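Local atomic coordinates of angiotensin-converting enzyme (Anopheles gambiae, PDB entry 6S1Z), a protein that probably acts as a zinc-dependent peptidase that cleaves short peptides near their C-terminal end, and is captured here with the inhibitor fosinoprilat in its active site. Residues A[437-442]-A[493-498]; A[254-259]-A[429-434]; A[195-200]-A[379-384]. All coordinates share one frame; numbering follows the deposited sequence.

Contact 1 (A[437-442]-A[493-498]); sequences TLDKYR and EYLRYF. With KS8 (fosinoprilat), chain C.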
loop_
_atom_site.group_PDB
_atom_site.type_symbol
_atom_site.label_atom_id
_atom_site.label_comp_id
_atom_site.label_asym_id
_atom_site.label_seq_id
_atom_site.Cartn_x
_atom_site.Cartn_y
_atom_site.Cartn_z
ATOM N N THR A 437 -10.083 7.261 0.245
ATOM C CA THR A 437 -10.764 7.816 -0.919
ATOM C C THR A 437 -10.625 6.918 -2.142
ATOM O O THR A 437 -11.544 6.855 -2.965
ATOM C CB THR A 437 -10.222 9.210 -1.237
ATOM O OG1 THR A 437 -8.808 9.139 -1.467
ATOM C CG2 THR A 437 -10.503 10.168 -0.087
ATOM N N LEU A 438 -9.496 6.220 -2.279
ATOM C CA LEU A 438 -9.262 5.410 -3.471
ATOM C C LEU A 438 -10.377 4.388 -3.668
ATOM O O LEU A 438 -11.086 4.410 -4.680
ATOM C CB LEU A 438 -7.902 4.715 -3.380
ATOM C CG LEU A 438 -6.669 5.594 -3.601
ATOM C CD1 LEU A 438 -5.402 4.764 -3.481
ATOM C CD2 LEU A 438 -6.718 6.298 -4.953
ATOM N N ASP A 439 -10.550 3.481 -2.705
ATOM C CA ASP A 439 -11.585 2.463 -2.844
ATOM C C ASP A 439 -12.981 3.059 -2.719
ATOM O O ASP A 439 -13.914 2.587 -3.379
ATOM C CB ASP A 439 -11.379 1.355 -1.813
ATOM C CG ASP A 439 -10.191 0.473 -2.143
ATOM O OD1 ASP A 439 -9.356 0.891 -2.971
ATOM O OD2 ASP A 439 -10.096 -0.641 -1.589
ATOM N N LYS A 440 -13.147 4.095 -1.893
ATOM C CA LYS A 440 -14.441 4.764 -1.805
ATOM C C LYS A 440 -14.894 5.270 -3.168
ATOM O O LYS A 440 -16.097 5.319 -3.445
ATOM C CB LYS A 440 -14.368 5.919 -0.805
ATOM C CG LYS A 440 -15.653 6.737 -0.686
ATOM C CD LYS A 440 -15.515 7.840 0.354
ATOM C CE LYS A 440 -16.777 8.684 0.461
ATOM N NZ LYS A 440 -17.953 7.891 0.917
ATOM N N TYR A 441 -13.947 5.647 -4.029
ATOM C CA TYR A 441 -14.287 6.111 -5.370
ATOM C C TYR A 441 -14.587 4.940 -6.296
ATOM O O TYR A 441 -15.622 4.921 -6.971
ATOM C CB TYR A 441 -13.143 6.960 -5.927
ATOM C CG TYR A 441 -13.281 7.312 -7.391
ATOM C CD1 TYR A 441 -14.006 8.426 -7.793
ATOM C CD2 TYR A 441 -12.673 6.539 -8.373
ATOM C CE1 TYR A 441 -14.131 8.754 -9.131
ATOM C CE2 TYR A 441 -12.791 6.860 -9.712
ATOM C CZ TYR A 441 -13.519 7.969 -10.085
ATOM O OH TYR A 441 -13.639 8.291 -11.416
ATOM N N ARG A 442 -13.689 3.952 -6.341
ATOM C CA ARG A 442 -13.896 2.806 -7.219
ATOM C C ARG A 442 -15.216 2.111 -6.910
ATOM O O ARG A 442 -15.931 1.687 -7.827
ATOM C CB ARG A 442 -12.722 1.833 -7.094
ATOM C CG ARG A 442 -11.403 2.417 -7.589
ATOM C CD ARG A 442 -10.321 1.362 -7.779
ATOM N NE ARG A 442 -9.602 1.056 -6.545
ATOM C CZ ARG A 442 -8.495 0.320 -6.488
ATOM N NH1 ARG A 442 -7.972 -0.188 -7.597
ATOM N NH2 ARG A 442 -7.907 0.093 -5.323
ATOM N N GLU A 493 -7.102 -3.779 -5.083
ATOM C CA GLU A 493 -7.804 -3.129 -3.983
ATOM C C GLU A 493 -6.825 -2.384 -3.088
ATOM O O GLU A 493 -5.749 -2.891 -2.760
ATOM C CB GLU A 493 -8.583 -4.166 -3.166
ATOM C CG GLU A 493 -8.807 -3.775 -1.707
ATOM C CD GLU A 493 -9.742 -4.723 -0.981
ATOM O OE1 GLU A 493 -10.476 -5.475 -1.656
ATOM O OE2 GLU A 493 -9.739 -4.717 0.267
ATOM N N TYR A 494 -7.211 -1.173 -2.686
ATOM C CA TYR A 494 -6.368 -0.331 -1.852
ATOM C C TYR A 494 -6.867 -0.197 -0.421
ATOM O O TYR A 494 -6.118 0.292 0.431
ATOM C CB TYR A 494 -6.241 1.070 -2.466
ATOM C CG TYR A 494 -4.904 1.722 -2.198
ATOM C CD1 TYR A 494 -4.665 2.409 -1.015
ATOM C CD2 TYR A 494 -3.879 1.645 -3.129
ATOM C CE1 TYR A 494 -3.441 3.000 -0.769
ATOM C CE2 TYR A 494 -2.654 2.233 -2.893
ATOM C CZ TYR A 494 -2.439 2.911 -1.714
ATOM O OH TYR A 494 -1.214 3.495 -1.484
ATOM N N LEU A 495 -8.104 -0.610 -0.130
ATOM C CA LEU A 495 -8.581 -0.573 1.248
ATOM C C LEU A 495 -7.673 -1.382 2.162
ATOM O O LEU A 495 -7.549 -1.071 3.352
ATOM C CB LEU A 495 -10.011 -1.103 1.329
ATOM C CG LEU A 495 -10.682 -0.980 2.698
ATOM C CD1 LEU A 495 -10.985 0.478 3.007
ATOM C CD2 LEU A 495 -11.945 -1.820 2.754
ATOM N N ARG A 496 -7.039 -2.425 1.623
ATOM C CA ARG A 496 -6.048 -3.178 2.384
ATOM C C ARG A 496 -5.027 -2.250 3.026
ATOM O O ARG A 496 -4.679 -2.413 4.201
ATOM C CB ARG A 496 -5.357 -4.184 1.465
ATOM C CG ARG A 496 -4.699 -3.555 0.246
ATOM C CD ARG A 496 -4.298 -4.606 -0.770
ATOM N NE ARG A 496 -5.454 -5.344 -1.269
ATOM C CZ ARG A 496 -5.399 -6.265 -2.226
ATOM N NH1 ARG A 496 -4.240 -6.563 -2.796
ATOM N NH2 ARG A 496 -6.504 -6.887 -2.612
ATOM N N TYR A 497 -4.538 -1.265 2.270
ATOM C CA TYR A 497 -3.564 -0.328 2.819
ATOM C C TYR A 497 -4.167 0.515 3.932
ATOM O O TYR A 497 -3.468 0.867 4.889
ATOM C CB TYR A 497 -3.020 0.572 1.712
ATOM C CG TYR A 497 -2.255 -0.179 0.653
ATOM C CD1 TYR A 497 -2.909 -0.730 -0.439
ATOM C CD2 TYR A 497 -0.880 -0.345 0.747
ATOM C CE1 TYR A 497 -2.217 -1.423 -1.408
ATOM C CE2 TYR A 497 -0.178 -1.037 -0.217
ATOM C CZ TYR A 497 -0.853 -1.575 -1.293
ATOM O OH TYR A 497 -0.160 -2.264 -2.260
ATOM N N PHE A 498 -5.453 0.851 3.827
ATOM C CA PHE A 498 -6.112 1.594 4.895
ATOM C C PHE A 498 -6.260 0.730 6.139
ATOM O O PHE A 498 -5.796 1.095 7.226
ATOM C CB PHE A 498 -7.476 2.099 4.425
ATOM C CG PHE A 498 -8.287 2.736 5.514
ATOM C CD1 PHE A 498 -8.116 4.073 5.832
ATOM C CD2 PHE A 498 -9.215 1.996 6.227
ATOM C CE1 PHE A 498 -8.858 4.659 6.839
ATOM C CE2 PHE A 498 -9.958 2.576 7.235
ATOM C CZ PHE A 498 -9.781 3.910 7.540
HETATM C C04 KS8 C . 2.421 -4.101 -4.224
HETATM C C05 KS8 C . 1.107 -4.996 -4.249
HETATM C C06 KS8 C . 0.672 -5.373 -5.725
HETATM C C07 KS8 C . 1.036 -6.818 -6.092
HETATM C C08 KS8 C . 0.594 -7.190 -7.583
HETATM C C09 KS8 C . -0.700 -7.627 -7.835
HETATM C C10 KS8 C . -1.083 -7.948 -9.129
HETATM C C11 KS8 C . -0.158 -7.830 -10.189
HETATM C C12 KS8 C . 1.120 -7.397 -9.940
HETATM C C13 KS8 C . 1.511 -7.073 -8.635
HETATM C C14 KS8 C . 3.712 -2.024 -2.509
HETATM C C15 KS8 C . 2.609 -0.908 -2.487
HETATM C C18 KS8 C . 4.007 0.770 -1.180
HETATM C C19 KS8 C . 3.571 1.758 -0.041
HETATM C C20 KS8 C . 2.092 2.107 -0.415
HETATM C C21 KS8 C . 1.883 1.626 -1.693
HETATM C C22 KS8 C . 2.198 2.668 -2.747
HETATM C C25 KS8 C . 3.642 1.152 1.304
HETATM C C26 KS8 C . 5.094 0.710 1.617
HETATM C C27 KS8 C . 6.034 1.860 1.988
HETATM C C28 KS8 C . 5.484 2.635 3.169
HETATM C C29 KS8 C . 4.103 3.198 2.812
HETATM C C30 KS8 C . 3.118 2.099 2.389
HETATM N N17 KS8 C . 2.877 0.410 -1.810
HETATM O O01 KS8 C . 1.745 -3.658 -1.618
HETATM O O03 KS8 C . 3.961 -4.746 -1.966
HETATM O O16 KS8 C . 1.560 -1.108 -3.011
HETATM O O23 KS8 C . 3.397 3.065 -2.927
HETATM O O24 KS8 C . 1.310 3.122 -3.419
HETATM P P02 KS8 C . 2.937 -3.687 -2.489
#

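Contact 2 (A[254-259]-A[429-434]); sequences AQTWDN and LVFLPF. With KS8 (fosinoprilat), chain C.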
loop_
_atom_site.group_PDB
_atom_site.type_symbol
_atom_site.label_atom_id
_atom_site.label_comp_id
_atom_site.label_asym_id
_atom_site.label_seq_id
_atom_site.Cartn_x
_atom_site.Cartn_y
_atom_site.Cartn_z
ATOM N N ALA A 254 0.365 12.552 -3.222
ATOM C CA ALA A 254 0.174 13.158 -1.906
ATOM C C ALA A 254 -0.308 12.151 -0.867
ATOM O O ALA A 254 -0.885 12.537 0.155
ATOM C CB ALA A 254 -0.801 14.339 -1.981
ATOM N N GLN A 255 -0.082 10.856 -1.105
ATOM C CA GLN A 255 -0.478 9.846 -0.131
ATOM C C GLN A 255 0.424 9.869 1.095
ATOM O O GLN A 255 -0.005 9.479 2.187
ATOM C CB GLN A 255 -0.460 8.462 -0.776
ATOM C CG GLN A 255 0.912 8.009 -1.243
ATOM C CD GLN A 255 0.836 6.803 -2.156
ATOM O OE1 GLN A 255 0.546 6.931 -3.345
ATOM N NE2 GLN A 255 1.089 5.623 -1.603
ATOM N N THR A 256 1.669 10.307 0.936
ATOM C CA THR A 256 2.582 10.488 2.053
ATOM C C THR A 256 3.379 11.760 1.815
ATOM O O THR A 256 3.830 12.018 0.696
ATOM C CB THR A 256 3.537 9.296 2.221
ATOM O OG1 THR A 256 4.335 9.142 1.042
ATOM C CG2 THR A 256 2.758 8.014 2.484
ATOM N N TRP A 257 3.538 12.555 2.870
ATOM C CA TRP A 257 4.262 13.817 2.793
ATOM C C TRP A 257 5.629 13.724 3.457
ATOM O O TRP A 257 6.197 14.746 3.854
ATOM C CB TRP A 257 3.438 14.938 3.430
ATOM C CG TRP A 257 1.996 14.973 2.987
ATOM C CD1 TRP A 257 1.448 14.338 1.908
ATOM C CD2 TRP A 257 0.923 15.679 3.622
ATOM N NE1 TRP A 257 0.103 14.604 1.834
ATOM C CE2 TRP A 257 -0.245 15.426 2.874
ATOM C CE3 TRP A 257 0.838 16.502 4.749
ATOM C CZ2 TRP A 257 -1.483 15.967 3.217
ATOM C CZ3 TRP A 257 -0.395 17.036 5.089
ATOM C CH2 TRP A 257 -1.537 16.766 4.325
ATOM N N ASP A 258 6.168 12.509 3.587
ATOM C CA ASP A 258 7.440 12.331 4.280
ATOM C C ASP A 258 8.556 13.113 3.602
ATOM O O ASP A 258 9.435 13.663 4.276
ATOM C CB ASP A 258 7.789 10.843 4.348
ATOM C CG ASP A 258 7.761 10.173 2.988
ATOM O OD1 ASP A 258 8.661 10.453 2.167
ATOM O OD2 ASP A 258 6.839 9.366 2.741
ATOM N N ASN A 259 8.534 13.188 2.270
ATOM C CA ASN A 259 9.616 13.835 1.540
ATOM C C ASN A 259 9.725 15.327 1.829
ATOM O O ASN A 259 10.695 15.952 1.385
ATOM C CB ASN A 259 9.436 13.620 0.035
ATOM C CG ASN A 259 9.579 12.165 -0.368
ATOM O OD1 ASN A 259 10.347 11.416 0.234
ATOM N ND2 ASN A 259 8.841 11.758 -1.394
ATOM N N LEU A 429 0.142 9.215 8.939
ATOM C CA LEU A 429 -1.214 9.633 9.285
ATOM C C LEU A 429 -1.970 10.118 8.054
ATOM O O LEU A 429 -3.114 9.715 7.815
ATOM C CB LEU A 429 -1.176 10.727 10.351
ATOM C CG LEU A 429 -2.542 11.302 10.740
ATOM C CD1 LEU A 429 -3.471 10.197 11.225
ATOM C CD2 LEU A 429 -2.389 12.382 11.799
ATOM N N VAL A 430 -1.342 10.987 7.258
ATOM C CA VAL A 430 -1.977 11.530 6.069
ATOM C C VAL A 430 -2.319 10.453 5.051
ATOM O O VAL A 430 -3.057 10.722 4.098
ATOM C CB VAL A 430 -1.065 12.600 5.430
ATOM C CG1 VAL A 430 -0.673 13.646 6.466
ATOM C CG2 VAL A 430 0.170 11.957 4.823
ATOM N N PHE A 431 -1.808 9.235 5.234
ATOM C CA PHE A 431 -2.046 8.161 4.279
ATOM C C PHE A 431 -3.403 7.498 4.479
ATOM O O PHE A 431 -3.956 6.941 3.523
ATOM C CB PHE A 431 -0.931 7.122 4.394
ATOM C CG PHE A 431 -1.088 5.953 3.470
ATOM C CD1 PHE A 431 -0.721 6.049 2.140
ATOM C CD2 PHE A 431 -1.590 4.751 3.937
ATOM C CE1 PHE A 431 -0.860 4.972 1.290
ATOM C CE2 PHE A 431 -1.732 3.671 3.092
ATOM C CZ PHE A 431 -1.365 3.781 1.768
ATOM N N LEU A 432 -3.954 7.541 5.691
ATOM C CA LEU A 432 -5.256 6.917 5.922
ATOM C C LEU A 432 -6.358 7.585 5.116
ATOM O O LEU A 432 -7.130 6.869 4.454
ATOM C CB LEU A 432 -5.581 6.924 7.418
ATOM C CG LEU A 432 -4.768 5.951 8.271
ATOM C CD1 LEU A 432 -3.999 6.705 9.338
ATOM C CD2 LEU A 432 -5.674 4.900 8.895
ATOM N N PRO A 433 -6.502 8.914 5.118
ATOM C CA PRO A 433 -7.508 9.524 4.233
ATOM C C PRO A 433 -7.281 9.187 2.771
ATOM O O PRO A 433 -8.243 8.913 2.043
ATOM C CB PRO A 433 -7.351 11.028 4.504
ATOM C CG PRO A 433 -6.676 11.117 5.833
ATOM C CD PRO A 433 -5.782 9.923 5.913
ATOM N N PHE A 434 -6.025 9.196 2.321
ATOM C CA PHE A 434 -5.725 8.852 0.936
ATOM C C PHE A 434 -6.240 7.457 0.601
ATOM O O PHE A 434 -7.050 7.282 -0.316
ATOM C CB PHE A 434 -4.218 8.949 0.688
ATOM C CG PHE A 434 -3.800 8.503 -0.684
ATOM C CD1 PHE A 434 -3.479 7.179 -0.929
ATOM C CD2 PHE A 434 -3.729 9.409 -1.730
ATOM C CE1 PHE A 434 -3.097 6.765 -2.190
ATOM C CE2 PHE A 434 -3.347 9.002 -2.995
ATOM C CZ PHE A 434 -3.031 7.678 -3.226
HETATM C C04 KS8 C . 2.421 -4.101 -4.224
HETATM C C05 KS8 C . 1.107 -4.996 -4.249
HETATM C C06 KS8 C . 0.672 -5.373 -5.725
HETATM C C07 KS8 C . 1.036 -6.818 -6.092
HETATM C C08 KS8 C . 0.594 -7.190 -7.583
HETATM C C09 KS8 C . -0.700 -7.627 -7.835
HETATM C C10 KS8 C . -1.083 -7.948 -9.129
HETATM C C11 KS8 C . -0.158 -7.830 -10.189
HETATM C C12 KS8 C . 1.120 -7.397 -9.940
HETATM C C13 KS8 C . 1.511 -7.073 -8.635
HETATM C C14 KS8 C . 3.712 -2.024 -2.509
HETATM C C15 KS8 C . 2.609 -0.908 -2.487
HETATM C C18 KS8 C . 4.007 0.770 -1.180
HETATM C C19 KS8 C . 3.571 1.758 -0.041
HETATM C C20 KS8 C . 2.092 2.107 -0.415
HETATM C C21 KS8 C . 1.883 1.626 -1.693
HETATM C C22 KS8 C . 2.198 2.668 -2.747
HETATM C C25 KS8 C . 3.642 1.152 1.304
HETATM C C26 KS8 C . 5.094 0.710 1.617
HETATM C C27 KS8 C . 6.034 1.860 1.988
HETATM C C28 KS8 C . 5.484 2.635 3.169
HETATM C C29 KS8 C . 4.103 3.198 2.812
HETATM C C30 KS8 C . 3.118 2.099 2.389
HETATM N N17 KS8 C . 2.877 0.410 -1.810
HETATM O O01 KS8 C . 1.745 -3.658 -1.618
HETATM O O03 KS8 C . 3.961 -4.746 -1.966
HETATM O O16 KS8 C . 1.560 -1.108 -3.011
HETATM O O23 KS8 C . 3.397 3.065 -2.927
HETATM O O24 KS8 C . 1.310 3.122 -3.419
HETATM P P02 KS8 C . 2.937 -3.687 -2.489
#

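Contact 3 (A[195-200]-A[379-384]); sequences LNEYDD and ANPGFH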
loop_
_atom_site.group_PDB
_atom_site.type_symbol
_atom_site.label_atom_id
_atom_site.label_comp_id
_atom_site.label_asym_id
_atom_site.label_seq_id
_atom_site.Cartn_x
_atom_site.Cartn_y
_atom_site.Cartn_z
ATOM N N LEU A 195 -15.402 -5.810 -0.742
ATOM C CA LEU A 195 -15.889 -5.790 0.632
ATOM C C LEU A 195 -16.151 -7.201 1.140
ATOM O O LEU A 195 -15.850 -7.517 2.297
ATOM C CB LEU A 195 -17.156 -4.941 0.726
ATOM C CG LEU A 195 -16.962 -3.429 0.593
ATOM C CD1 LEU A 195 -18.304 -2.711 0.607
ATOM C CD2 LEU A 195 -16.061 -2.905 1.701
ATOM N N ASN A 196 -16.708 -8.066 0.288
ATOM C CA ASN A 196 -16.943 -9.452 0.676
ATOM C C ASN A 196 -15.668 -10.137 1.149
ATOM O O ASN A 196 -15.745 -11.140 1.867
ATOM C CB ASN A 196 -17.545 -10.228 -0.497
ATOM C CG ASN A 196 -17.777 -11.689 -0.171
ATOM O OD1 ASN A 196 -16.997 -12.558 -0.563
ATOM N ND2 ASN A 196 -18.855 -11.969 0.553
ATOM N N GLU A 197 -14.499 -9.616 0.767
ATOM C CA GLU A 197 -13.243 -10.221 1.194
ATOM C C GLU A 197 -13.056 -10.121 2.702
ATOM O O GLU A 197 -12.430 -10.998 3.307
ATOM C CB GLU A 197 -12.074 -9.553 0.472
ATOM C CG GLU A 197 -10.760 -10.296 0.614
ATOM C CD GLU A 197 -10.807 -11.682 0.007
ATOM O OE1 GLU A 197 -10.535 -12.660 0.734
ATOM O OE2 GLU A 197 -11.128 -11.794 -1.195
ATOM N N TYR A 198 -13.582 -9.065 3.322
ATOM C CA TYR A 198 -13.468 -8.883 4.762
ATOM C C TYR A 198 -14.551 -9.619 5.536
ATOM O O TYR A 198 -14.440 -9.739 6.761
ATOM C CB TYR A 198 -13.512 -7.390 5.100
ATOM C CG TYR A 198 -12.408 -6.608 4.430
ATOM C CD1 TYR A 198 -12.545 -6.162 3.123
ATOM C CD2 TYR A 198 -11.224 -6.329 5.097
ATOM C CE1 TYR A 198 -11.537 -5.454 2.502
ATOM C CE2 TYR A 198 -10.209 -5.621 4.485
ATOM C CZ TYR A 198 -10.371 -5.186 3.188
ATOM O OH TYR A 198 -9.360 -4.479 2.576
ATOM N N ASP A 199 -15.582 -10.112 4.853
ATOM C CA ASP A 199 -16.639 -10.915 5.464
ATOM C C ASP A 199 -17.159 -10.248 6.740
ATOM O O ASP A 199 -16.962 -10.719 7.862
ATOM C CB ASP A 199 -16.132 -12.333 5.744
ATOM C CG ASP A 199 -17.219 -13.246 6.272
ATOM O OD1 ASP A 199 -18.188 -13.511 5.529
ATOM O OD2 ASP A 199 -17.105 -13.701 7.430
ATOM N N ASP A 200 -17.834 -9.120 6.526
ATOM C CA ASP A 200 -18.434 -8.358 7.612
ATOM C C ASP A 200 -19.277 -7.228 7.032
ATOM O O ASP A 200 -18.745 -6.170 6.682
ATOM C CB ASP A 200 -17.352 -7.807 8.545
ATOM C CG ASP A 200 -17.923 -7.184 9.808
ATOM O OD1 ASP A 200 -19.100 -6.764 9.796
ATOM O OD2 ASP A 200 -17.189 -7.112 10.816
ATOM N N ALA A 379 -5.410 -13.446 6.417
ATOM C CA ALA A 379 -6.760 -13.483 6.970
ATOM C C ALA A 379 -7.687 -12.556 6.193
ATOM O O ALA A 379 -8.799 -12.939 5.815
ATOM C CB ALA A 379 -6.727 -13.105 8.451
ATOM N N ASN A 380 -7.244 -11.330 5.951
ATOM C CA ASN A 380 -7.917 -10.426 5.032
ATOM C C ASN A 380 -6.866 -9.511 4.427
ATOM O O ASN A 380 -5.738 -9.432 4.932
ATOM C CB ASN A 380 -9.026 -9.622 5.731
ATOM C CG ASN A 380 -8.495 -8.636 6.762
ATOM O OD1 ASN A 380 -7.427 -8.047 6.599
ATOM N ND2 ASN A 380 -9.258 -8.448 7.833
ATOM N N PRO A 381 -7.197 -8.813 3.341
ATOM C CA PRO A 381 -6.180 -7.989 2.668
ATOM C C PRO A 381 -5.441 -7.042 3.598
ATOM O O PRO A 381 -4.297 -6.671 3.306
ATOM C CB PRO A 381 -6.999 -7.227 1.617
ATOM C CG PRO A 381 -8.159 -8.112 1.336
ATOM C CD PRO A 381 -8.494 -8.765 2.645
ATOM N N GLY A 382 -6.052 -6.646 4.715
ATOM C CA GLY A 382 -5.386 -5.725 5.624
ATOM C C GLY A 382 -4.188 -6.350 6.313
ATOM O O GLY A 382 -3.117 -5.740 6.399
ATOM N N PHE A 383 -4.352 -7.574 6.823
ATOM C CA PHE A 383 -3.253 -8.254 7.500
ATOM C C PHE A 383 -2.006 -8.278 6.626
ATOM O O PHE A 383 -0.909 -7.930 7.075
ATOM C CB PHE A 383 -3.666 -9.680 7.872
ATOM C CG PHE A 383 -4.644 -9.757 9.010
ATOM C CD1 PHE A 383 -5.995 -9.549 8.797
ATOM C CD2 PHE A 383 -4.212 -10.052 10.293
ATOM C CE1 PHE A 383 -6.897 -9.625 9.841
ATOM C CE2 PHE A 383 -5.110 -10.132 11.341
ATOM C CZ PHE A 383 -6.454 -9.916 11.114
ATOM N N HIS A 384 -2.166 -8.682 5.364
ATOM C CA HIS A 384 -1.027 -8.837 4.465
ATOM C C HIS A 384 -0.191 -7.565 4.412
ATOM O O HIS A 384 1.018 -7.583 4.674
ATOM C CB HIS A 384 -1.526 -9.215 3.069
ATOM C CG HIS A 384 -0.906 -10.463 2.522
ATOM N ND1 HIS A 384 0.423 -10.777 2.702
ATOM C CD2 HIS A 384 -1.439 -11.480 1.803
ATOM C CE1 HIS A 384 0.685 -11.929 2.112
ATOM N NE2 HIS A 384 -0.428 -12.378 1.561
#

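Contact 1 (A[437-442]-A[493-498])
The carboxylate of Asp-439 reaches from the middle of helix 431-446 to the backbone amides that open helix 495-514. Its OD1 accepts from Tyr-494 N at 3.0 Å on the syn lone pair, with an N-H...O angle of 143°. OD2 accepts from Leu-495 N at 2.5 Å, a length so short that its exact value is doubtful, and makes a second, weak bond with Tyr-494 N. OD1 also has a donor from its own helix: Arg-442 NH2 lies 2.9 Å from it in a nearly straight salt bridge, with the oxygen close to the guanidinium plane. A bend in the arginine chain at chi3 (-85°) turns NH2 back towards the preceding helical turn. The same NH2 bonds Val-492 O, so two acceptors share this nitrogen.

In this gluzincin-type peptidase, Tyr-494 belongs to the active-site wall, its side chain about 9 Å from the zinc ion. Leu-438 CD1 sits over the centre of the Tyr-494 ring, 3.4 Å from the centroid in a CH-pi contact. Tyr-497 CD1 comes over the opposite face, and the rings of Tyr-494 and His-487 also meet edge-to-face. Sandwiched between the leucine and its fellow tyrosine, the Tyr-494 ring sends OH to carboxylate oxygen O24 of fosinoprilat, giving it a hydrogen bond of 3.2 Å.

Contact 2 (A[254-259]-A[429-434])
Gln-255 lies across Phe-434, and nothing but packing joins the two segments, for no conventional hydrogen bond passes between them. CB of Gln-255 sits over the middle of the phenyl ring. With CG between its own backbone N and carbonyl carbon (chi1 63°), the extended chain of Gln-255 runs along the Phe-434 face towards the inhibitor, so that its amide also stacks over the ring, with the planes 26° apart and OE1 3.7 Å from Phe-434 CZ. Both ends of the amide are in use: OE1 accepts from Lys-485 NZ, while NE2 gives an almost straight bond (170°) of 3.1 Å to O24 of fosinoprilat. A donor facing OE1 and an acceptor facing NE2 fix which way round the amide lies.

Val-430 is the apolar counterpart. Its CG1 stands over the six-membered ring of Trp-257, 3.6 Å from the centroid in a CH-pi contact, and CG2 spreads over the five-membered ring of the same indole. Trp-257 NE1 donates to Ala-254 O at 2.8 Å, from above the carbonyl plane, which steadies the indole against its own loop. Between these two centres of packing, Gln-255 O meets Phe-431 CA at 3.2 Å in a CA-H...O contact and lies at the edge of the Phe-431 ring. Phe-431 also packs against the inhibitor. Glutamine, lysine and tyrosine around a ligand carboxylate, with phenylalanine alongside, are the hallmark of the S2' subsite in angiotensin-converting enzymes, where the C-terminus of a peptide substrate is expected to dock.

Contact 3 (A[195-200]-A[379-384])
Glu-197 lays its CG against the ring of Pro-381, 3.4 Å from Pro-381 CD. CG stands anti to the backbone N (chi1 -168°), and the bend that follows at chi2 leaves this methylene as the part that touches the proline. Tyr-198 comes next and brings an aromatic face: Pro-381 CD sits over it, off towards the rim, 4.2 Å from the ring centroid in a CH-pi contact. Tyr-198 OH carries on past the proline, 3.7 Å from Pro-381 CB, and is hydrogen-bonded to Glu-493 OE2.

The partner is the N-terminus of helix 381-396, which bears Glu-385, probably the third protein ligand of the zinc after the two histidines of the HExxH helix, as in other gluzincins. Asn-380 is its N-cap, with OD1 accepting from Phe-383 N at 3.1 Å and, weakly, from Gly-382 N. The amide carbon CG of Asn-380 lies 3.9 Å from Tyr-198 CD2, the ring and amide planes turned 48° apart. On the backbone side of the same tyrosine, Tyr-198 O takes Trp-554 NE1, tying in helix 554-562.

Overall arrangement
From the N terminus, the chain leaves 195-200, passes 254-259, and comes back to the first at 379-384, closing contact 3 over 178 residues. Contact 2 closes at 429-434, so the loops closed by contacts 2 and 3 cross along the chain, although their nearest atoms stay about 10 Å apart. Contact 1 follows in series and closes a shorter loop of 50 residues. It bridges the other two: helix 431-446 serves contact 2 and then contact 1, while segment 493-498 touches both Phe-431 and Pro-381. Together they join the loop before helix 277-281 and helices 431-446, 495-514, 381-396 and 190-196, with the inhibitor bound by contacts 1 and 2.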